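Probable dehydrogenase (Bordetella bronchiseptica, PDB 3MOI) probably catalyses the NAD(P)-dependent oxidation or reduction of a substrate not yet identified, as a member of the Gfo/Idh/MocA oxidoreductase family. Local coordinates at residues I183-T188 / W364-T368; G232-F236 / N255-R260; M22-A28 / I345-R349; E240-W244 / R313-E317. All coordinates share one frame. Numbering follows the deposited sequence.

Along the chain the first segments come in the order contact 3, contact 1, contact 2, contact 4. The segments of contacts 2 and 4 alternate along the chain, and both contacts lie within the loop closed by contact 1, whose segments in turn alternate with those of contact 3. Helices late in the chain thus tie both parts of the protein: 340-352 packs on the Rossmann part (contact 3) and 362-381 on helix 179-190 of the C-terminal part (contact 1), centres about 22 Å apart. Contacts 2 and 4, with centres about 19 Å apart, touch through Phe-236 and Met-241, and both border the second subunit. Contacts 2 and 3 lie on opposite sides of the chain's centre.

Contact 1: I183-T188 / W364-T368; sequences IDSIKT and WGKDT
Helix-helix packing at a steep crossing, nearer antiparallel than parallel (123°), joins helix 362-381 to helix 179-190 of the C-terminal domain; the segment axes approach to 11.0 Å, with Ile-183 and Thr-368 nearest (CA to CA 6.9 Å). A buried lysine, Lys-187 (chi1 m, chi2 t, chi3 m, chi4 t), ties them together. Trp-364, chi1 t, places one face of its indole against the Lys-187 side chain: NZ stands 3.9 Å from the centroid of the five-membered ring (cation-pi) and CE 4.0 Å from that of the six-membered ring (CH-pi). Trp-364 O weakly accepts from Lys-187 NZ (3.3 Å), and Trp-364 NE1 bonds weakly to Asp-184 OD1 (3.3 Å). Asp-367, also t, forms a salt bridge from OD2 to Lys-187 NZ (2.7 Å); its OD1 pairs with Arg-387. Thr-368 OG1 donates to Asp-184 OD1 (2.7 Å) and weakly accepts from Lys-187 NZ (3.3 Å). Ile-183 and Ile-186 rest on strand 225-231 of the large sheet, while Ser-185 and Thr-188 touch helix 128-139.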
loop_
_atom_site.group_PDB
_atom_site.type_symbol
_atom_site.label_atom_id
_atom_site.label_comp_id
_atom_site.label_asym_id
_atom_site.label_seq_id
_atom_site.Cartn_x
_atom_site.Cartn_y
_atom_site.Cartn_z
ATOM N N ILE A 183 -1.858 -13.150 -4.348
ATOM C CA ILE A 183 -0.703 -13.963 -4.237
ATOM C C ILE A 183 -0.377 -14.458 -5.634
ATOM O O ILE A 183 0.762 -14.425 -6.038
ATOM C CB ILE A 183 -0.932 -15.143 -3.296
ATOM C CG1 ILE A 183 -1.185 -14.678 -1.856
ATOM C CG2 ILE A 183 0.259 -16.145 -3.318
ATOM C CD1 ILE A 183 -1.666 -15.830 -0.962
ATOM N N ASP A 184 -1.370 -14.932 -6.379
ATOM C CA ASP A 184 -1.075 -15.493 -7.695
ATOM C C ASP A 184 -0.549 -14.437 -8.635
ATOM O O ASP A 184 0.292 -14.732 -9.491
ATOM C CB ASP A 184 -2.301 -16.126 -8.331
ATOM C CG ASP A 184 -2.727 -17.412 -7.641
ATOM O OD1 ASP A 184 -1.878 -18.105 -7.043
ATOM O OD2 ASP A 184 -3.933 -17.701 -7.677
ATOM N N SER A 185 -1.024 -13.194 -8.465
ATOM C CA SER A 185 -0.569 -12.126 -9.340
ATOM C C SER A 185 0.880 -11.801 -9.046
ATOM O O SER A 185 1.690 -11.549 -9.986
ATOM C CB SER A 185 -1.462 -10.899 -9.198
ATOM O OG SER A 185 -2.789 -11.305 -9.563
ATOM N N ILE A 186 1.210 -11.816 -7.758
ATOM C CA ILE A 186 2.578 -11.517 -7.354
ATOM C C ILE A 186 3.491 -12.584 -7.929
ATOM O O ILE A 186 4.447 -12.275 -8.579
ATOM C CB ILE A 186 2.682 -11.423 -5.867
ATOM C CG1 ILE A 186 1.962 -10.151 -5.368
ATOM C CG2 ILE A 186 4.083 -11.387 -5.437
ATOM C CD1 ILE A 186 1.730 -10.137 -3.879
ATOM N N LYS A 187 3.171 -13.847 -7.771
ATOM C CA LYS A 187 3.951 -14.867 -8.420
ATOM C C LYS A 187 4.041 -14.746 -9.951
ATOM O O LYS A 187 5.087 -15.026 -10.555
ATOM C CB LYS A 187 3.368 -16.194 -8.092
ATOM C CG LYS A 187 3.493 -16.571 -6.595
ATOM C CD LYS A 187 3.498 -18.099 -6.499
ATOM C CE LYS A 187 2.184 -18.673 -6.489
ATOM N NZ LYS A 187 2.286 -20.138 -6.313
ATOM N N THR A 188 2.943 -14.392 -10.581
ATOM C CA THR A 188 2.925 -14.300 -12.016
ATOM C C THR A 188 3.805 -13.137 -12.526
ATOM O O THR A 188 4.659 -13.326 -13.381
ATOM C CB THR A 188 1.508 -14.097 -12.495
ATOM O OG1 THR A 188 0.723 -15.284 -12.253
ATOM C CG2 THR A 188 1.486 -13.737 -13.981
ATOM N N TRP A 364 1.401 -25.334 -8.344
ATOM C CA TRP A 364 1.364 -23.932 -8.151
ATOM C C TRP A 364 0.237 -23.653 -7.206
ATOM O O TRP A 364 0.359 -22.857 -6.306
ATOM C CB TRP A 364 1.154 -23.282 -9.494
ATOM C CG TRP A 364 0.664 -21.879 -9.502
ATOM C CD1 TRP A 364 -0.592 -21.436 -9.179
ATOM C CD2 TRP A 364 1.361 -20.751 -10.003
ATOM N NE1 TRP A 364 -0.673 -20.068 -9.341
ATOM C CE2 TRP A 364 0.514 -19.633 -9.863
ATOM C CE3 TRP A 364 2.637 -20.565 -10.532
ATOM C CZ2 TRP A 364 0.889 -18.384 -10.272
ATOM C CZ3 TRP A 364 3.003 -19.342 -10.914
ATOM C CH2 TRP A 364 2.151 -18.252 -10.778
ATOM N N GLY A 365 -0.882 -24.309 -7.421
ATOM C CA GLY A 365 -2.025 -24.263 -6.494
ATOM C C GLY A 365 -1.670 -24.626 -5.053
ATOM O O GLY A 365 -1.957 -23.828 -4.112
ATOM N N LYS A 366 -0.995 -25.772 -4.865
ATOM C CA LYS A 366 -0.614 -26.167 -3.488
ATOM C C LYS A 366 0.227 -25.079 -2.874
ATOM O O LYS A 366 0.012 -24.696 -1.712
ATOM C CB LYS A 366 0.155 -27.494 -3.412
ATOM C CG LYS A 366 0.584 -27.892 -1.991
ATOM C CD LYS A 366 1.344 -29.218 -1.954
ATOM C CE LYS A 366 1.537 -29.711 -0.507
ATOM N NZ LYS A 366 2.333 -31.014 -0.470
ATOM N N ASP A 367 1.154 -24.582 -3.668
ATOM C CA ASP A 367 2.012 -23.514 -3.259
ATOM C C ASP A 367 1.253 -22.267 -2.819
ATOM O O ASP A 367 1.542 -21.698 -1.745
ATOM C CB ASP A 367 3.047 -23.200 -4.329
ATOM C CG ASP A 367 3.984 -22.095 -3.885
ATOM O OD1 ASP A 367 5.077 -22.392 -3.273
ATOM O OD2 ASP A 367 3.568 -20.931 -4.079
ATOM N N THR A 368 0.210 -21.892 -3.550
ATOM C CA THR A 368 -0.613 -20.779 -3.104
ATOM C C THR A 368 -1.354 -21.152 -1.821
ATOM O O THR A 368 -1.500 -20.333 -0.853
ATOM C CB THR A 368 -1.561 -20.364 -4.200
ATOM O OG1 THR A 368 -0.779 -19.806 -5.250
ATOM C CG2 THR A 368 -2.611 -19.333 -3.717
#

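Contact 2: G232-F236 / N255-R260; sequences GYDHF and NHGGAR
Asp-234 and Arg-260 clamp the loop that leaves strand 225-231 of the Gfo/Idh/MocA C-terminal domain to segment 255-260, which leads into helix 258-265. The shortest hydrogen bond between the segments is from Arg-260 NH2 to Tyr-233 O, 2.6 Å. In the other direction, Asp-234 OD1 accepts from Ala-259 N at 3.0 Å and, weakly, from Arg-260 N at 3.3 Å, so a carboxylate distant in sequence receives two successive backbone amides. Asp-234 has a left-handed backbone (phi 66°, psi 36°) and chi1 t, with its CA-to-CB bond directed toward segment 255-260. Arg-260, extended with chi1 and chi2 both t and then bent by chi3 m, passes beside Asp-234 CB to reach the carbonyl. One water lies 3.2 Å from Asp-234 OD2 and 2.8 Å from Asn-255 O.

Further out, His-235 and His-256 have the closest CA atoms, 6.2 Å apart. His-235 NE2 bonds to Asp-324 of the second subunit, which also forms a salt bridge with Arg-260, and the ring of His-256 meets Tyr-322 of that subunit; the clamp therefore borders the dimer interface. Tyr-233 turns its hydroxyl away to Asn-213. The edge of the His-256 imidazole faces the loop, its ND1 3.6 Å from His-235 O.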
loop_
_atom_site.group_PDB
_atom_site.type_symbol
_atom_site.label_atom_id
_atom_site.label_comp_id
_atom_site.label_asym_id
_atom_site.label_seq_id
_atom_site.Cartn_x
_atom_site.Cartn_y
_atom_site.Cartn_z
ATOM N N GLY A 232 -12.290 -5.820 3.262
ATOM C CA GLY A 232 -13.549 -6.195 2.600
ATOM C C GLY A 232 -14.783 -5.700 3.317
ATOM O O GLY A 232 -15.871 -6.178 3.062
ATOM N N TYR A 233 -14.621 -4.712 4.200
ATOM C CA TYR A 233 -15.711 -4.309 5.101
ATOM C C TYR A 233 -16.660 -3.287 4.468
ATOM O O TYR A 233 -17.548 -2.759 5.144
ATOM C CB TYR A 233 -15.115 -3.800 6.422
ATOM C CG TYR A 233 -14.307 -4.875 7.160
ATOM C CD1 TYR A 233 -14.930 -5.990 7.726
ATOM C CD2 TYR A 233 -12.921 -4.779 7.281
ATOM C CE1 TYR A 233 -14.194 -6.984 8.390
ATOM C CE2 TYR A 233 -12.166 -5.792 7.934
ATOM C CZ TYR A 233 -12.816 -6.881 8.477
ATOM O OH TYR A 233 -12.101 -7.847 9.122
ATOM N N ASP A 234 -16.488 -3.017 3.172
ATOM C CA ASP A 234 -17.348 -2.091 2.447
ATOM C C ASP A 234 -17.206 -0.653 2.941
ATOM O O ASP A 234 -18.202 0.126 2.987
ATOM C CB ASP A 234 -18.819 -2.506 2.545
ATOM C CG ASP A 234 -19.689 -1.808 1.499
ATOM O OD1 ASP A 234 -20.921 -2.067 1.495
ATOM O OD2 ASP A 234 -19.135 -0.990 0.695
ATOM N N HIS A 235 -15.972 -0.291 3.308
ATOM C CA HIS A 235 -15.687 1.063 3.747
ATOM C C HIS A 235 -14.968 1.721 2.592
ATOM O O HIS A 235 -15.596 2.033 1.607
ATOM C CB HIS A 235 -14.877 1.039 5.010
ATOM C CG HIS A 235 -15.650 0.588 6.201
ATOM N ND1 HIS A 235 -15.049 -0.019 7.288
ATOM C CD2 HIS A 235 -16.974 0.652 6.481
ATOM C CE1 HIS A 235 -15.974 -0.294 8.195
ATOM N NE2 HIS A 235 -17.150 0.100 7.731
ATOM N N PHE A 236 -13.652 1.936 2.651
ATOM C CA PHE A 236 -12.988 2.566 1.499
ATOM C C PHE A 236 -13.234 1.658 0.298
ATOM O O PHE A 236 -13.429 0.442 0.459
ATOM C CB PHE A 236 -11.499 2.793 1.725
ATOM C CG PHE A 236 -10.815 3.452 0.554
ATOM C CD1 PHE A 236 -11.234 4.675 0.099
ATOM C CD2 PHE A 236 -9.801 2.840 -0.108
ATOM C CE1 PHE A 236 -10.623 5.277 -0.976
ATOM C CE2 PHE A 236 -9.205 3.441 -1.194
ATOM C CZ PHE A 236 -9.620 4.667 -1.616
ATOM N N ASN A 255 -20.868 3.399 -4.377
ATOM C CA ASN A 255 -21.971 2.880 -3.555
ATOM C C ASN A 255 -21.472 2.379 -2.161
ATOM O O ASN A 255 -21.695 1.245 -1.744
ATOM C CB ASN A 255 -22.713 1.770 -4.339
ATOM C CG ASN A 255 -24.123 1.456 -3.773
ATOM O OD1 ASN A 255 -24.939 2.340 -3.493
ATOM N ND2 ASN A 255 -24.396 0.175 -3.613
ATOM N N HIS A 256 -20.829 3.257 -1.419
ATOM C CA HIS A 256 -20.148 2.851 -0.215
ATOM C C HIS A 256 -21.026 2.149 0.839
ATOM O O HIS A 256 -20.728 1.077 1.330
ATOM C CB HIS A 256 -19.418 4.051 0.340
ATOM C CG HIS A 256 -18.457 4.666 -0.635
ATOM N ND1 HIS A 256 -17.113 4.387 -0.628
ATOM C CD2 HIS A 256 -18.646 5.552 -1.637
ATOM C CE1 HIS A 256 -16.510 5.076 -1.578
ATOM N NE2 HIS A 256 -17.417 5.800 -2.200
ATOM N N GLY A 257 -22.138 2.722 1.198
ATOM C CA GLY A 257 -23.108 1.922 1.980
ATOM C C GLY A 257 -23.340 0.528 1.362
ATOM O O GLY A 257 -23.358 -0.502 2.050
ATOM N N GLY A 258 -23.485 0.534 0.045
ATOM C CA GLY A 258 -23.910 -0.608 -0.770
ATOM C C GLY A 258 -24.344 -1.924 -0.168
ATOM O O GLY A 258 -25.515 -2.115 0.132
ATOM N N ALA A 259 -23.387 -2.830 -0.014
ATOM C CA ALA A 259 -23.696 -4.211 0.259
ATOM C C ALA A 259 -24.196 -4.391 1.668
ATOM O O ALA A 259 -24.982 -5.287 1.928
ATOM C CB ALA A 259 -22.439 -5.106 -0.010
ATOM N N ARG A 260 -23.716 -3.554 2.574
ATOM C CA ARG A 260 -24.179 -3.548 3.956
ATOM C C ARG A 260 -25.641 -3.013 4.088
ATOM O O ARG A 260 -26.417 -3.534 4.892
ATOM C CB ARG A 260 -23.214 -2.732 4.836
ATOM C CG ARG A 260 -23.602 -2.738 6.320
ATOM C CD ARG A 260 -22.848 -1.693 7.179
ATOM N NE ARG A 260 -21.486 -2.149 7.496
ATOM C CZ ARG A 260 -20.408 -1.935 6.740
ATOM N NH1 ARG A 260 -20.512 -1.223 5.613
ATOM N NH2 ARG A 260 -19.216 -2.406 7.141
HETATM O O HOH W 1 -19.976 -0.875 -2.408
#

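Contact 3: M22-A28 / I345-R349; sequences MRHHPDA and IDELR
His-25 is the pivot here, held in a t rotamer (chi1 -161°, chi2 -64°) that turns its ring to the helix segment 345-349. His-25 NE2 donates to Asp-346 OD1 at 2.6 Å, while His-25 ND1 accepts from Asp-27 N at 2.9 Å within a type I turn from His-25 to Ala-28, so both ring nitrogens are used. Ile-345, with chi1 m and chi2 t, lays CG2 over one ring face, 3.9 Å from the centroid of His-25 in a CH-pi contact, and sends CD1 to Met-22 CG (3.8 Å) and Ala-28 CB (4.2 Å). Met-22, chi2 and chi3 both t, approaches from the last turn of helix 12-24. The nearest CA pairs are Asp-27 with Arg-349 and Ala-28 with Ile-345, both 7.8 Å apart.

Beside this apolar patch runs a salt-bridge network. Asp-27, chi1 m, pairs OD2 with Arg-349 NE (3.1 Å) and, weakly, with Arg-349 NH2 (3.2 Å). Arg-349 (chi1 t, chi2 -128° between wells, chi3 m) brings NH2 to 2.5 Å from OD1 of Asp-346, also m. The strongest polar partner of Asp-27 is Arg-336, in a further salt bridge.

The contact covers the Rossmann connection from helix 12-24 to strand 28-34, with Met-22 and Ala-28 on Phe-5 of strand 3-8 and helix 340-352 reaching strand 67-70 through Leu-348.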
loop_
_atom_site.group_PDB
_atom_site.type_symbol
_atom_site.label_atom_id
_atom_site.label_comp_id
_atom_site.label_asym_id
_atom_site.label_seq_id
_atom_site.Cartn_x
_atom_site.Cartn_y
_atom_site.Cartn_z
ATOM N N MET A 22 -17.153 -19.280 -22.347
ATOM C CA MET A 22 -16.855 -20.484 -23.148
ATOM C C MET A 22 -17.603 -20.490 -24.476
ATOM O O MET A 22 -17.006 -20.856 -25.495
ATOM C CB MET A 22 -17.202 -21.787 -22.401
ATOM C CG MET A 22 -16.116 -22.396 -21.546
ATOM S SD MET A 22 -16.457 -24.049 -20.889
ATOM C CE MET A 22 -14.852 -24.235 -20.197
ATOM N N ARG A 23 -18.897 -20.128 -24.474
ATOM C CA ARG A 23 -19.676 -20.119 -25.740
ATOM C C ARG A 23 -18.892 -19.235 -26.675
ATOM O O ARG A 23 -18.317 -19.698 -27.652
ATOM C CB ARG A 23 -21.118 -19.585 -25.569
ATOM C CG ARG A 23 -22.191 -20.504 -26.189
ATOM C CD ARG A 23 -23.418 -19.776 -26.779
ATOM N NE ARG A 23 -24.658 -19.829 -25.980
ATOM C CZ ARG A 23 -24.955 -19.014 -24.969
ATOM N NH1 ARG A 23 -24.079 -18.097 -24.556
ATOM N NH2 ARG A 23 -26.133 -19.118 -24.350
ATOM N N HIS A 24 -18.730 -17.991 -26.242
ATOM C CA HIS A 24 -18.002 -17.008 -26.985
ATOM C C HIS A 24 -16.581 -17.371 -27.320
ATOM O O HIS A 24 -16.020 -16.813 -28.232
ATOM C CB HIS A 24 -18.019 -15.686 -26.222
ATOM C CG HIS A 24 -19.402 -15.148 -26.006
ATOM N ND1 HIS A 24 -19.668 -14.080 -25.183
ATOM C CD2 HIS A 24 -20.603 -15.564 -26.480
ATOM C CE1 HIS A 24 -20.968 -13.830 -25.186
ATOM N NE2 HIS A 24 -21.558 -14.718 -25.963
ATOM N N HIS A 25 -15.949 -18.268 -26.586
ATOM C CA HIS A 25 -14.580 -18.608 -26.948
ATOM C C HIS A 25 -14.597 -19.601 -28.122
ATOM O O HIS A 25 -15.387 -20.624 -28.144
ATOM C CB HIS A 25 -13.791 -19.120 -25.756
ATOM C CG HIS A 25 -12.296 -19.078 -25.920
ATOM N ND1 HIS A 25 -11.625 -19.812 -26.864
ATOM C CD2 HIS A 25 -11.333 -18.490 -25.167
ATOM C CE1 HIS A 25 -10.323 -19.627 -26.731
ATOM N NE2 HIS A 25 -10.118 -18.836 -25.701
ATOM N N PRO A 26 -13.776 -19.260 -29.123
ATOM C CA PRO A 26 -13.688 -19.951 -30.382
ATOM C C PRO A 26 -12.928 -21.230 -30.304
ATOM O O PRO A 26 -13.063 -22.068 -31.199
ATOM C CB PRO A 26 -12.959 -18.953 -31.315
ATOM C CG PRO A 26 -12.244 -18.024 -30.411
ATOM C CD PRO A 26 -13.083 -17.951 -29.166
ATOM N N ASP A 27 -12.126 -21.422 -29.284
ATOM C CA ASP A 27 -11.449 -22.710 -29.188
ATOM C C ASP A 27 -12.128 -23.651 -28.196
ATOM O O ASP A 27 -11.530 -24.668 -27.793
ATOM C CB ASP A 27 -9.968 -22.509 -28.874
ATOM C CG ASP A 27 -9.289 -21.625 -29.893
ATOM O OD1 ASP A 27 -9.664 -21.790 -31.075
ATOM O OD2 ASP A 27 -8.435 -20.765 -29.505
ATOM N N ALA A 28 -13.384 -23.329 -27.846
ATOM C CA ALA A 28 -14.083 -24.035 -26.798
ATOM C C ALA A 28 -15.568 -24.120 -27.075
ATOM O O ALA A 28 -16.232 -23.111 -27.446
ATOM C CB ALA A 28 -13.861 -23.351 -25.460
ATOM N N ILE A 345 -8.862 -20.377 -20.448
ATOM C CA ILE A 345 -8.994 -21.393 -21.469
ATOM C C ILE A 345 -7.743 -21.473 -22.322
ATOM O O ILE A 345 -7.245 -22.561 -22.598
ATOM C CB ILE A 345 -10.218 -21.113 -22.369
ATOM C CG1 ILE A 345 -11.509 -21.207 -21.539
ATOM C CG2 ILE A 345 -10.208 -21.997 -23.589
ATOM C CD1 ILE A 345 -12.729 -20.834 -22.287
ATOM N N ASP A 346 -7.203 -20.328 -22.727
ATOM C CA ASP A 346 -5.994 -20.321 -23.552
ATOM C C ASP A 346 -4.838 -21.064 -22.867
ATOM O O ASP A 346 -4.096 -21.813 -23.520
ATOM C CB ASP A 346 -5.532 -18.895 -23.891
ATOM C CG ASP A 346 -6.584 -18.085 -24.674
ATOM O OD1 ASP A 346 -7.553 -18.673 -25.242
ATOM O OD2 ASP A 346 -6.427 -16.833 -24.720
ATOM N N GLU A 347 -4.690 -20.883 -21.552
ATOM C CA GLU A 347 -3.594 -21.541 -20.882
ATOM C C GLU A 347 -3.751 -23.056 -21.016
ATOM O O GLU A 347 -2.815 -23.717 -21.359
ATOM C CB GLU A 347 -3.503 -21.117 -19.443
ATOM C CG GLU A 347 -2.268 -21.580 -18.843
ATOM C CD GLU A 347 -2.130 -21.210 -17.382
ATOM O OE1 GLU A 347 -1.113 -21.668 -16.771
ATOM O OE2 GLU A 347 -3.004 -20.467 -16.848
ATOM N N LEU A 348 -4.943 -23.599 -20.847
ATOM C CA LEU A 348 -5.105 -25.055 -21.074
ATOM C C LEU A 348 -4.860 -25.498 -22.522
ATOM O O LEU A 348 -4.114 -26.477 -22.763
ATOM C CB LEU A 348 -6.495 -25.506 -20.720
ATOM C CG LEU A 348 -6.789 -26.710 -19.867
ATOM C CD1 LEU A 348 -8.011 -27.395 -20.487
ATOM C CD2 LEU A 348 -5.666 -27.611 -19.570
ATOM N N ARG A 349 -5.479 -24.778 -23.473
ATOM C CA ARG A 349 -5.338 -25.113 -24.909
ATOM C C ARG A 349 -3.892 -25.222 -25.235
ATOM O O ARG A 349 -3.457 -26.191 -25.825
ATOM C CB ARG A 349 -5.983 -24.067 -25.829
ATOM C CG ARG A 349 -5.833 -24.415 -27.381
ATOM C CD ARG A 349 -5.220 -23.188 -28.272
ATOM N NE ARG A 349 -6.014 -21.985 -27.977
ATOM C CZ ARG A 349 -5.592 -20.857 -27.405
ATOM N NH1 ARG A 349 -4.314 -20.615 -27.111
ATOM N NH2 ARG A 349 -6.492 -19.931 -27.165
#

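Contact 4: E240-W244 / R313-E317; sequences EMHFW and RASPE
Phe-243 lays one face of its ring over Pro-316, CD of Pro-316 lying 3.9 Å from the ring centroid in a CH-pi contact. Pro-316 belongs to an ST turn, in which Ser-315 OG (chi1 p) accepts from Glu-317 N at 3.0 Å, in the hairpin linking strands 310-314 and 318-323 of the large mixed sheet; Ser-315 OG also bonds to Glu-329. Across from this turn, segment 240-244 includes 3-10 residues Glu-240 and Met-241, and Phe-243 takes a left-handed backbone (phi 53°, psi 21°) with chi1 m. The nearest CA pairs are His-242 with Ser-315 (7.3 Å) and Phe-243 with Pro-316 (7.4 Å). His-242, chi1 t, brings CE1 at its ring edge to 3.1 Å from Ala-314 O, and its ring stacks on His-299. Arg-313, chi1 to chi3 all t, presents a guanidinium face to Phe-243 CZ, 3.6 Å from NH2. Beyond the two segments, its NH1 pairs with Glu-240 of the second subunit, at the dimer interface. Arg-313 NH2 donates to Met-241 O at 2.7 Å.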
loop_
_atom_site.group_PDB
_atom_site.type_symbol
_atom_site.label_atom_id
_atom_site.label_comp_id
_atom_site.label_asym_id
_atom_site.label_seq_id
_atom_site.Cartn_x
_atom_site.Cartn_y
_atom_site.Cartn_z
ATOM N N GLU A 240 -11.758 3.790 -6.686
ATOM C CA GLU A 240 -11.407 5.206 -6.781
ATOM C C GLU A 240 -9.964 5.427 -7.223
ATOM O O GLU A 240 -9.655 6.426 -7.833
ATOM C CB GLU A 240 -11.637 5.918 -5.460
ATOM C CG GLU A 240 -11.436 7.434 -5.569
ATOM C CD GLU A 240 -11.963 8.193 -4.365
ATOM O OE1 GLU A 240 -12.697 7.594 -3.555
ATOM O OE2 GLU A 240 -11.627 9.390 -4.202
ATOM N N MET A 241 -9.051 4.519 -6.888
ATOM C CA MET A 241 -7.651 4.722 -7.245
ATOM C C MET A 241 -7.337 3.938 -8.488
ATOM O O MET A 241 -6.209 3.939 -8.962
ATOM C CB MET A 241 -6.736 4.396 -6.065
ATOM C CG MET A 241 -6.759 5.479 -4.913
ATOM S SD MET A 241 -5.893 4.866 -3.459
ATOM C CE MET A 241 -6.358 6.276 -2.502
ATOM N N HIS A 242 -8.360 3.307 -9.060
ATOM C CA HIS A 242 -8.236 2.643 -10.348
ATOM C C HIS A 242 -9.368 3.098 -11.303
ATOM O O HIS A 242 -10.240 2.315 -11.695
ATOM C CB HIS A 242 -8.253 1.142 -10.139
ATOM C CG HIS A 242 -7.799 0.373 -11.332
ATOM N ND1 HIS A 242 -6.472 0.283 -11.694
ATOM C CD2 HIS A 242 -8.496 -0.299 -12.277
ATOM C CE1 HIS A 242 -6.369 -0.417 -12.809
ATOM N NE2 HIS A 242 -7.582 -0.793 -13.174
ATOM N N PHE A 243 -9.360 4.388 -11.639
ATOM C CA PHE A 243 -10.207 4.996 -12.708
ATOM C C PHE A 243 -11.699 4.711 -12.592
ATOM O O PHE A 243 -12.444 4.833 -13.582
ATOM C CB PHE A 243 -9.687 4.544 -14.066
ATOM C CG PHE A 243 -8.187 4.534 -14.154
ATOM C CD1 PHE A 243 -7.493 5.711 -14.413
ATOM C CD2 PHE A 243 -7.466 3.343 -13.923
ATOM C CE1 PHE A 243 -6.108 5.720 -14.486
ATOM C CE2 PHE A 243 -6.061 3.328 -13.973
ATOM C CZ PHE A 243 -5.382 4.540 -14.272
ATOM N N TRP A 244 -12.141 4.361 -11.376
ATOM C CA TRP A 244 -13.534 3.958 -11.123
ATOM C C TRP A 244 -13.996 2.881 -12.123
ATOM O O TRP A 244 -15.117 2.948 -12.624
ATOM C CB TRP A 244 -14.488 5.182 -11.117
ATOM C CG TRP A 244 -14.454 5.982 -9.874
ATOM C CD1 TRP A 244 -13.979 7.278 -9.717
ATOM C CD2 TRP A 244 -14.914 5.575 -8.584
ATOM N NE1 TRP A 244 -14.110 7.669 -8.405
ATOM C CE2 TRP A 244 -14.696 6.650 -7.698
ATOM C CE3 TRP A 244 -15.488 4.404 -8.087
ATOM C CZ2 TRP A 244 -15.008 6.567 -6.342
ATOM C CZ3 TRP A 244 -15.817 4.333 -6.743
ATOM C CH2 TRP A 244 -15.566 5.406 -5.882
ATOM N N ARG A 313 1.929 0.081 -13.477
ATOM C CA ARG A 313 0.592 0.082 -12.891
ATOM C C ARG A 313 -0.468 -0.330 -13.912
ATOM O O ARG A 313 -0.393 0.049 -15.073
ATOM C CB ARG A 313 0.291 1.491 -12.445
ATOM C CG ARG A 313 -1.097 1.738 -11.894
ATOM C CD ARG A 313 -1.312 3.238 -11.752
ATOM N NE ARG A 313 -2.640 3.522 -11.223
ATOM C CZ ARG A 313 -3.262 4.667 -11.349
ATOM N NH1 ARG A 313 -2.716 5.688 -12.022
ATOM N NH2 ARG A 313 -4.448 4.784 -10.794
ATOM N N ALA A 314 -1.450 -1.120 -13.485
ATOM C CA ALA A 314 -2.458 -1.613 -14.414
ATOM C C ALA A 314 -3.360 -0.456 -14.744
ATOM O O ALA A 314 -3.610 0.367 -13.883
ATOM C CB ALA A 314 -3.261 -2.743 -13.828
ATOM N N SER A 315 -3.811 -0.384 -15.997
ATOM C CA SER A 315 -4.748 0.634 -16.430
ATOM C C SER A 315 -5.986 -0.027 -17.008
ATOM O O SER A 315 -6.033 -1.265 -17.198
ATOM C CB SER A 315 -4.084 1.492 -17.502
ATOM O OG SER A 315 -4.198 0.898 -18.791
ATOM N N PRO A 316 -6.978 0.784 -17.346
ATOM C CA PRO A 316 -8.145 0.245 -18.047
ATOM C C PRO A 316 -7.862 -0.343 -19.432
ATOM O O PRO A 316 -8.656 -1.107 -19.926
ATOM C CB PRO A 316 -9.067 1.473 -18.204
ATOM C CG PRO A 316 -8.480 2.534 -17.367
ATOM C CD PRO A 316 -7.006 2.242 -17.337
ATOM N N GLU A 317 -6.745 0.023 -20.045
ATOM C CA GLU A 317 -6.399 -0.440 -21.380
ATOM C C GLU A 317 -5.124 -1.321 -21.407
ATOM O O GLU A 317 -4.809 -1.919 -22.430
ATOM C CB GLU A 317 -6.239 0.774 -22.320
ATOM C CG GLU A 317 -7.359 0.952 -23.383
ATOM C CD GLU A 317 -8.395 2.081 -23.096
ATOM O OE1 GLU A 317 -8.022 3.224 -22.662
ATOM O OE2 GLU A 317 -9.606 1.796 -23.344
#